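Local coordinates for uncharacterized protein (Pseudomonas phage YuA, PDB 3PES) that is of unknown function; it belongs to the phage YuA Gp49 family and folds as a small three-stranded antiparallel sheet with a C-terminal helix packed on it, at residues G47-R52 against E72-A77. Numbering follows the deposited sequence.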
loop_
_atom_site.group_PDB
_atom_site.type_symbol
_atom_site.label_atom_id
_atom_site.label_comp_id
_atom_site.label_asym_id
_atom_site.label_seq_id
_atom_site.Cartn_x
_atom_site.Cartn_y
_atom_site.Cartn_z
ATOM N N GLY A 47 1.220 1.729 5.152
ATOM C CA GLY A 47 1.783 0.467 5.588
ATOM C C GLY A 47 3.016 0.127 4.797
ATOM O O GLY A 47 3.743 1.014 4.358
ATOM N N GLU A 48 3.254 -1.162 4.617
ATOM C CA GLU A 48 4.480 -1.630 3.980
ATOM C C GLU A 48 4.134 -2.700 2.971
ATOM O O GLU A 48 3.315 -3.588 3.254
ATOM C CB GLU A 48 5.446 -2.221 5.023
ATOM C CG GLU A 48 6.818 -2.692 4.476
ATOM C CD GLU A 48 7.709 -1.557 3.921
ATOM O OE1 GLU A 48 7.514 -0.347 4.284
ATOM O OE2 GLU A 48 8.629 -1.887 3.113
ATOM N N TRP A 49 4.769 -2.622 1.809
ATOM C CA TRP A 49 4.543 -3.591 0.752
ATOM C C TRP A 49 5.870 -3.894 0.059
ATOM O O TRP A 49 6.843 -3.133 0.178
ATOM C CB TRP A 49 3.506 -3.091 -0.269
ATOM C CG TRP A 49 3.806 -1.747 -0.867
ATOM C CD1 TRP A 49 3.373 -0.533 -0.406
ATOM C CD2 TRP A 49 4.608 -1.476 -2.034
ATOM N NE1 TRP A 49 3.849 0.472 -1.213
ATOM C CE2 TRP A 49 4.616 -0.074 -2.213
ATOM C CE3 TRP A 49 5.316 -2.274 -2.942
ATOM C CZ2 TRP A 49 5.295 0.540 -3.267
ATOM C CZ3 TRP A 49 5.992 -1.654 -3.989
ATOM C CH2 TRP A 49 5.974 -0.263 -4.140
ATOM N N GLU A 50 5.904 -5.012 -0.665
ATOM C CA GLU A 50 7.099 -5.428 -1.394
ATOM C C GLU A 50 6.732 -5.940 -2.765
ATOM O O GLU A 50 5.656 -6.503 -2.957
ATOM C CB GLU A 50 7.808 -6.552 -0.648
ATOM C CG GLU A 50 8.355 -6.137 0.676
ATOM C CD GLU A 50 9.068 -7.254 1.391
ATOM O OE1 GLU A 50 9.226 -8.347 0.806
ATOM O OE2 GLU A 50 9.494 -7.023 2.543
ATOM N N VAL A 51 7.654 -5.785 -3.711
ATOM C CA VAL A 51 7.508 -6.413 -5.015
ATOM C C VAL A 51 8.006 -7.856 -4.933
ATOM O O VAL A 51 9.084 -8.113 -4.375
ATOM C CB VAL A 51 8.235 -5.624 -6.129
ATOM C CG1 VAL A 51 7.799 -6.152 -7.489
ATOM C CG2 VAL A 51 7.966 -4.129 -6.039
ATOM N N ARG A 52 7.235 -8.783 -5.491
ATOM C CA ARG A 52 7.589 -10.208 -5.519
ATOM C C ARG A 52 7.341 -10.745 -6.918
ATOM O O ARG A 52 6.617 -10.139 -7.703
ATOM C CB ARG A 52 6.745 -10.997 -4.509
ATOM C CG ARG A 52 6.827 -10.484 -3.080
ATOM C CD ARG A 52 8.124 -10.838 -2.394
ATOM N NE ARG A 52 8.106 -10.434 -0.994
ATOM C CZ ARG A 52 7.464 -11.082 -0.023
ATOM N NH1 ARG A 52 6.787 -12.195 -0.266
ATOM N NH2 ARG A 52 7.514 -10.608 1.210
ATOM N N GLU A 72 4.685 5.703 -5.654
ATOM C CA GLU A 72 3.518 6.485 -5.282
ATOM C C GLU A 72 2.228 5.855 -5.839
ATOM O O GLU A 72 1.221 5.741 -5.138
ATOM C CB GLU A 72 3.683 7.911 -5.769
ATOM C CG GLU A 72 2.529 8.813 -5.437
ATOM C CD GLU A 72 2.751 10.217 -5.931
ATOM O OE1 GLU A 72 3.673 10.436 -6.750
ATOM O OE2 GLU A 72 1.994 11.108 -5.510
ATOM N N ARG A 73 2.279 5.405 -7.089
ATOM C CA ARG A 73 1.137 4.739 -7.714
ATOM C C ARG A 73 0.796 3.442 -6.988
ATOM O O ARG A 73 -0.355 3.182 -6.675
ATOM C CB ARG A 73 1.434 4.457 -9.190
ATOM C CG ARG A 73 0.253 3.827 -9.932
ATOM C CD ARG A 73 0.622 3.372 -11.361
ATOM N NE ARG A 73 1.631 2.305 -11.404
ATOM C CZ ARG A 73 1.406 1.019 -11.129
ATOM N NH1 ARG A 73 0.212 0.603 -10.719
ATOM N NH2 ARG A 73 2.410 0.160 -11.200
ATOM N N ILE A 74 1.801 2.637 -6.684
ATOM C CA ILE A 74 1.546 1.383 -5.975
ATOM C C ILE A 74 1.086 1.627 -4.528
ATOM O O ILE A 74 0.238 0.892 -4.017
ATOM C CB ILE A 74 2.753 0.426 -6.079
ATOM C CG1 ILE A 74 2.967 0.018 -7.542
ATOM C CG2 ILE A 74 2.524 -0.808 -5.220
ATOM C CD1 ILE A 74 4.347 -0.617 -7.805
ATOM N N ASP A 75 1.601 2.672 -3.875
ATOM C CA ASP A 75 1.095 3.037 -2.550
ATOM C C ASP A 75 -0.433 3.176 -2.617
ATOM O O ASP A 75 -1.160 2.688 -1.741
ATOM C CB ASP A 75 1.644 4.387 -2.100
ATOM C CG ASP A 75 3.037 4.319 -1.497
ATOM O OD1 ASP A 75 3.554 3.220 -1.253
ATOM O OD2 ASP A 75 3.601 5.410 -1.245
ATOM N N GLN A 76 -0.928 3.860 -3.648
ATOM C CA GLN A 76 -2.361 4.041 -3.764
ATOM C C GLN A 76 -3.107 2.754 -4.109
ATOM O O GLN A 76 -4.215 2.533 -3.623
ATOM C CB GLN A 76 -2.683 5.141 -4.780
ATOM C CG GLN A 76 -4.185 5.456 -4.830
ATOM C CD GLN A 76 -4.641 6.155 -3.575
ATOM O OE1 GLN A 76 -4.037 7.147 -3.171
ATOM N NE2 GLN A 76 -5.721 5.663 -2.958
ATOM N N ALA A 77 -2.501 1.908 -4.933
ATOM C CA ALA A 77 -3.046 0.585 -5.229
ATOM C C ALA A 77 -3.181 -0.258 -3.959
ATOM O O ALA A 77 -4.172 -0.979 -3.774
ATOM C CB ALA A 77 -2.169 -0.113 -6.271
HETATM O O HOH W 1 4.876 2.134 1.614
#
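The backbones of segments 47-52 and 72-77 come nearest where the CA atoms of Trp49 and Asp75 lie 8.2 Å apart, and the Trp49 side chain spans that distance, meeting the helix in two ways. Trp49 NE1 donates to Asp75 OD1 at 2.8 Å; the bond is nearly straight (166°), the oxygen lies in the ring plane, and the carboxylate stands 79° from that plane. Over one face, Ile74 CG2 sits 3.5 Å from the centroid of the six-membered ring of Trp49, almost on its normal, as a CH-pi contact. Tryptophan suits this place because one side chain offers both a broad apolar face and a single N-H. Because Ile74 branches at CB, its CG2 methyl stands close to the backbone, and with CG2 anti to the backbone N it is set over the indole face, while Ile74 CB also reaches Trp49 CH2 at 3.8 Å. Asp75 CG lies anti to the carbonyl carbon (chi1 -82°), which brings OD1 to the indole N-H, and an acidic acceptor suits that donor at this exposed position; a water donates to Gly47 O and, weakly, to Asp75 OD1, adding a tenuous bridge. The contact joins helix 68-82 to the outer strand 46-52 of the antiparallel sheet; Ile74 and Trp49 both touch Ile19 of the central strand 15-25, and Ile74 also meets Val12 of the other outer strand 6-12 and Leu66, so the helix packs against all three strands.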